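PDB 3S4L: CRISPR-associated endonuclease Cas3-HD from Methanocaldococcus jannaschii, which degrades single-stranded DNA, in a magnesium-dependent reaction, and single-stranded RNA as the HD nuclease of CRISPR interference. Local coordinates for residues K37-K40 and R41-A45; D183-R186 and F187-M191. All coordinates share one frame; numbering follows the deposited sequence.

Contact 1 of 2, residues K37-K40 and R41-A45; sequences KTIK and RALEA
Arg-41 N, Ala-42 N and Leu-43 N donate in turn to the carbonyl oxygens of Lys-37, Thr-38 and Ile-39, the regular i to i+4 pattern of an alpha-helix, and the last of these bonds is nearly straight at 176°. The next one is weaker: Glu-44 N lies 3.1 Å from Lys-40 O, but its N-H is turned well off the line, at 126°. Lys-40 and Glu-44 run alongside each other in the same direction. With chi1 at -158° the Glu-44 chain leaves CB opposite the backbone N and, extended, carries OE2 to 3.5 Å from Lys-40 NZ, a weak salt bridge. Lys-37 and Arg-41 also lie alongside, one turn apart, with Lys-37 CE against Arg-41 CD at 4.0 Å. Lys-37 NZ lies over one face of the guanidinium, toward its rim, so like charges come near each other (NZ to Arg-41 NE 4.2 Å) beside the aliphatic contact. The inner side is apolar, Ile-39 CG2 loosely touching Leu-43 CD1 at 4.5 Å. Ile-39 fits between helices 52-65 and 204-215, Lys-40 packs on Ile-52 and Val-55 of the former, Ala-42 meets Ile-207 of the latter, and Leu-43 reaches Leu-112 and Ile-115 of helix 110-121.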
loop_
_atom_site.group_PDB
_atom_site.type_symbol
_atom_site.label_atom_id
_atom_site.label_comp_id
_atom_site.label_asym_id
_atom_site.label_seq_id
_atom_site.Cartn_x
_atom_site.Cartn_y
_atom_site.Cartn_z
ATOM N N LYS A 37 4.318 20.284 -1.016
ATOM C CA LYS A 37 3.743 21.108 -2.082
ATOM C C LYS A 37 3.589 20.338 -3.405
ATOM O O LYS A 37 2.535 20.405 -4.049
ATOM C CB LYS A 37 4.549 22.391 -2.301
ATOM C CG LYS A 37 3.957 23.324 -3.347
ATOM C CD LYS A 37 4.879 24.517 -3.547
ATOM C CE LYS A 37 4.587 25.292 -4.817
ATOM N NZ LYS A 37 3.682 26.443 -4.589
ATOM N N THR A 38 4.632 19.610 -3.797
ATOM C CA THR A 38 4.627 18.881 -5.064
ATOM C C THR A 38 3.511 17.853 -5.079
ATOM O O THR A 38 2.754 17.757 -6.038
ATOM C CB THR A 38 5.973 18.184 -5.313
ATOM O OG1 THR A 38 7.016 19.167 -5.302
ATOM C CG2 THR A 38 5.980 17.478 -6.666
ATOM N N ILE A 39 3.399 17.093 -4.002
ATOM C CA ILE A 39 2.330 16.117 -3.892
ATOM C C ILE A 39 0.948 16.791 -3.884
ATOM O O ILE A 39 0.029 16.317 -4.541
ATOM C CB ILE A 39 2.507 15.264 -2.640
ATOM C CG1 ILE A 39 3.870 14.567 -2.669
ATOM C CG2 ILE A 39 1.386 14.247 -2.534
ATOM C CD1 ILE A 39 4.243 13.908 -1.358
ATOM N N LYS A 40 0.799 17.898 -3.151
ATOM C CA LYS A 40 -0.491 18.594 -3.133
ATOM C C LYS A 40 -0.919 19.022 -4.533
ATOM O O LYS A 40 -2.091 18.871 -4.906
ATOM C CB LYS A 40 -0.475 19.811 -2.213
ATOM C CG LYS A 40 -1.694 20.720 -2.339
ATOM C CD LYS A 40 -1.606 21.876 -1.338
ATOM C CE LYS A 40 -2.896 22.697 -1.298
ATOM N NZ LYS A 40 -3.070 23.518 -2.519
ATOM N N ARG A 41 0.024 19.550 -5.310
ATOM C CA ARG A 41 -0.313 20.075 -6.632
ATOM C C ARG A 41 -0.489 18.981 -7.697
ATOM O O ARG A 41 -1.181 19.189 -8.693
ATOM C CB ARG A 41 0.669 21.173 -7.069
ATOM C CG ARG A 41 0.260 22.561 -6.550
ATOM C CD ARG A 41 1.397 23.556 -6.575
ATOM N NE ARG A 41 1.124 24.682 -7.468
ATOM C CZ ARG A 41 0.289 25.683 -7.194
ATOM N NH1 ARG A 41 -0.380 25.706 -6.046
ATOM N NH2 ARG A 41 0.112 26.663 -8.078
ATOM N N ALA A 42 0.116 17.823 -7.463
ATOM C CA ALA A 42 -0.070 16.658 -8.316
ATOM C C ALA A 42 -1.479 16.115 -8.133
ATOM O O ALA A 42 -2.174 15.862 -9.113
ATOM C CB ALA A 42 0.960 15.580 -7.981
ATOM N N LEU A 43 -1.884 15.927 -6.876
ATOM C CA LEU A 43 -3.265 15.566 -6.544
ATOM C C LEU A 43 -4.256 16.553 -7.147
ATOM O O LEU A 43 -5.365 16.190 -7.523
ATOM C CB LEU A 43 -3.476 15.507 -5.032
ATOM C CG LEU A 43 -2.852 14.305 -4.338
ATOM C CD1 LEU A 43 -3.095 14.370 -2.846
ATOM C CD2 LEU A 43 -3.391 12.997 -4.947
ATOM N N GLU A 44 -3.826 17.801 -7.252
ATOM C CA GLU A 44 -4.679 18.883 -7.707
ATOM C C GLU A 44 -4.844 18.829 -9.220
ATOM O O GLU A 44 -5.731 19.479 -9.795
ATOM C CB GLU A 44 -4.074 20.222 -7.273
ATOM C CG GLU A 44 -5.048 21.383 -7.209
ATOM C CD GLU A 44 -4.530 22.522 -6.337
ATOM O OE1 GLU A 44 -3.583 23.223 -6.764
ATOM O OE2 GLU A 44 -5.061 22.705 -5.217
ATOM N N ALA A 45 -3.977 18.050 -9.860
ATOM C CA ALA A 45 -4.021 17.889 -11.305
ATOM C C ALA A 45 -4.843 16.648 -11.649
ATOM O O ALA A 45 -4.974 16.277 -12.812
ATOM C CB ALA A 45 -2.618 17.789 -11.869
#

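Contact 2 of 2, residues D183-R186 and F187-M191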
loop_
_atom_site.group_PDB
_atom_site.type_symbol
_atom_site.label_atom_id
_atom_site.label_comp_id
_atom_site.label_asym_id
_atom_site.label_seq_id
_atom_site.Cartn_x
_atom_site.Cartn_y
_atom_site.Cartn_z
ATOM N N ASP A 183 -12.068 -12.009 -2.228
ATOM C CA ASP A 183 -12.370 -10.586 -2.149
ATOM C C ASP A 183 -11.181 -9.717 -2.557
ATOM O O ASP A 183 -11.355 -8.703 -3.231
ATOM C CB ASP A 183 -12.845 -10.226 -0.742
ATOM C CG ASP A 183 -14.122 -10.955 -0.359
ATOM O OD1 ASP A 183 -15.190 -10.597 -0.907
ATOM O OD2 ASP A 183 -14.053 -11.884 0.479
ATOM N N ILE A 184 -9.973 -10.120 -2.166
ATOM C CA ILE A 184 -8.768 -9.361 -2.520
ATOM C C ILE A 184 -8.473 -9.501 -4.014
ATOM O O ILE A 184 -8.119 -8.530 -4.687
ATOM C CB ILE A 184 -7.548 -9.760 -1.633
ATOM C CG1 ILE A 184 -7.862 -9.429 -0.168
ATOM C CG2 ILE A 184 -6.274 -9.039 -2.084
ATOM C CD1 ILE A 184 -6.770 -9.814 0.844
ATOM N N ILE A 185 -8.647 -10.717 -4.528
ATOM C CA ILE A 185 -8.533 -10.988 -5.954
ATOM C C ILE A 185 -9.475 -10.091 -6.760
ATOM O O ILE A 185 -9.061 -9.433 -7.718
ATOM C CB ILE A 185 -8.813 -12.488 -6.241
ATOM C CG1 ILE A 185 -7.618 -13.345 -5.796
ATOM C CG2 ILE A 185 -9.183 -12.733 -7.720
ATOM C CD1 ILE A 185 -7.897 -14.861 -5.834
ATOM N N ARG A 186 -10.741 -10.058 -6.362
ATOM C CA ARG A 186 -11.750 -9.264 -7.060
ATOM C C ARG A 186 -11.353 -7.799 -7.051
ATOM O O ARG A 186 -11.410 -7.122 -8.084
ATOM C CB ARG A 186 -13.114 -9.426 -6.377
ATOM C CG ARG A 186 -14.158 -10.119 -7.205
ATOM C CD ARG A 186 -15.484 -10.237 -6.457
ATOM N NE ARG A 186 -15.358 -11.030 -5.239
ATOM C CZ ARG A 186 -15.413 -12.355 -5.201
ATOM N NH1 ARG A 186 -15.607 -13.046 -6.321
ATOM N NH2 ARG A 186 -15.274 -12.989 -4.043
ATOM N N PHE A 187 -10.958 -7.302 -5.878
ATOM C CA PHE A 187 -10.515 -5.916 -5.785
ATOM C C PHE A 187 -9.341 -5.620 -6.702
ATOM O O PHE A 187 -9.366 -4.652 -7.459
ATOM C CB PHE A 187 -10.132 -5.511 -4.357
ATOM C CG PHE A 187 -9.551 -4.132 -4.288
ATOM C CD1 PHE A 187 -10.370 -3.021 -4.341
ATOM C CD2 PHE A 187 -8.187 -3.947 -4.225
ATOM C CE1 PHE A 187 -9.832 -1.749 -4.310
ATOM C CE2 PHE A 187 -7.651 -2.688 -4.190
ATOM C CZ PHE A 187 -8.476 -1.584 -4.234
ATOM N N VAL A 188 -8.300 -6.438 -6.622
ATOM C CA VAL A 188 -7.106 -6.192 -7.426
ATOM C C VAL A 188 -7.365 -6.269 -8.944
ATOM O O VAL A 188 -6.893 -5.423 -9.702
ATOM C CB VAL A 188 -5.941 -7.118 -7.033
ATOM C CG1 VAL A 188 -4.721 -6.773 -7.870
ATOM C CG2 VAL A 188 -5.643 -6.989 -5.527
ATOM N N ILE A 189 -8.117 -7.271 -9.384
ATOM C CA ILE A 189 -8.505 -7.333 -10.786
ATOM C C ILE A 189 -9.198 -6.037 -11.185
ATOM O O ILE A 189 -8.827 -5.398 -12.177
ATOM C CB ILE A 189 -9.448 -8.532 -11.056
ATOM C CG1 ILE A 189 -8.672 -9.842 -10.957
ATOM C CG2 ILE A 189 -10.114 -8.410 -12.434
ATOM C CD1 ILE A 189 -9.546 -11.074 -11.006
ATOM N N GLU A 190 -10.199 -5.644 -10.399
ATOM C CA GLU A 190 -10.951 -4.415 -10.656
ATOM C C GLU A 190 -10.023 -3.206 -10.693
ATOM O O GLU A 190 -10.257 -2.253 -11.434
ATOM C CB GLU A 190 -12.036 -4.221 -9.589
ATOM C CG GLU A 190 -13.200 -3.345 -10.027
ATOM C CD GLU A 190 -14.204 -3.081 -8.910
ATOM O OE1 GLU A 190 -15.274 -2.491 -9.195
ATOM O OE2 GLU A 190 -13.921 -3.456 -7.748
ATOM N N MET A 191 -8.959 -3.247 -9.899
ATOM C CA MET A 191 -7.992 -2.157 -9.882
ATOM C C MET A 191 -7.135 -2.140 -11.132
ATOM O O MET A 191 -6.992 -1.113 -11.784
ATOM C CB MET A 191 -7.083 -2.287 -8.662
ATOM C CG MET A 191 -7.686 -1.708 -7.404
ATOM S SD MET A 191 -7.156 -0.012 -7.147
ATOM C CE MET A 191 -5.466 -0.321 -6.591
#
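Ile-185 and Ile-189 lie side by side one turn apart on helix 181-197, and CG2 of the first meets CD1 of the second at 3.7 Å. In Ile-189, chi1 (-71°) puts CG1 beside the backbone N, 3.3 Å from Ile-185 O, and the extended chi2 carries CD1 on to the Ile-185 methyl. This partly exposed pair forms the margin between a buried side and an open one. The buried part is Ile-184 with Val-188, their side chains slanting across one another with the CG2 methyls 4.1 Å apart; it is tight where Val-188 CG2 presses to 3.0 Å from Ile-184 O. Tyr-97 and Leu-93 of helix 91-107 and Leu-149 and Val-145 of helix 142-149 close round this pair. Phe-187 packs on Tyr-100 of helix 91-107, the ring planes at about 45°, while Met-191 CG lies over one face, offset toward the rim.

The outward side is looser. Arg-186 bends at chi3, and its guanidinium turns back toward the start of the segment, where Asp-183 OD1 lies in its plane at the edge; at 3.9 Å from NH2 this is a long ion pair. Glu-190 extends outward, with a long, weak pairing to Arg-194. Underneath, four backbone bonds link the two segments, the straightest being Ile-189 N to Ile-185 O at 2.9 Å and 174°. These four N-H groups and four carbonyls are satisfied within the helix, so none brings an unpaired polar atom into the apolar packing. With the outer ion pairs so long, cohesion here probably comes mainly from regular backbone bonding and apolar packing.

Contacts 1 and 2 each join successive turns of a single helix, 36-43 in the first case and 181-197 in the second, within the same HD domain; their centres are 27 Å apart and they do not touch. Both are partly buried, with an apolar inner side and charged residues outside. Helix 110-121 is a shared neighbour, meeting Leu-43 in contact 1 and Val-188 and Met-191 in contact 2. Contact 1 is farther from the chain centre and from the metal site, and charged chains dominate its outer side. Contact 2 is richer in branched aliphatic packing; Ile-184 lies about 10 Å, side chain to side chain, from the metal ligand His-91.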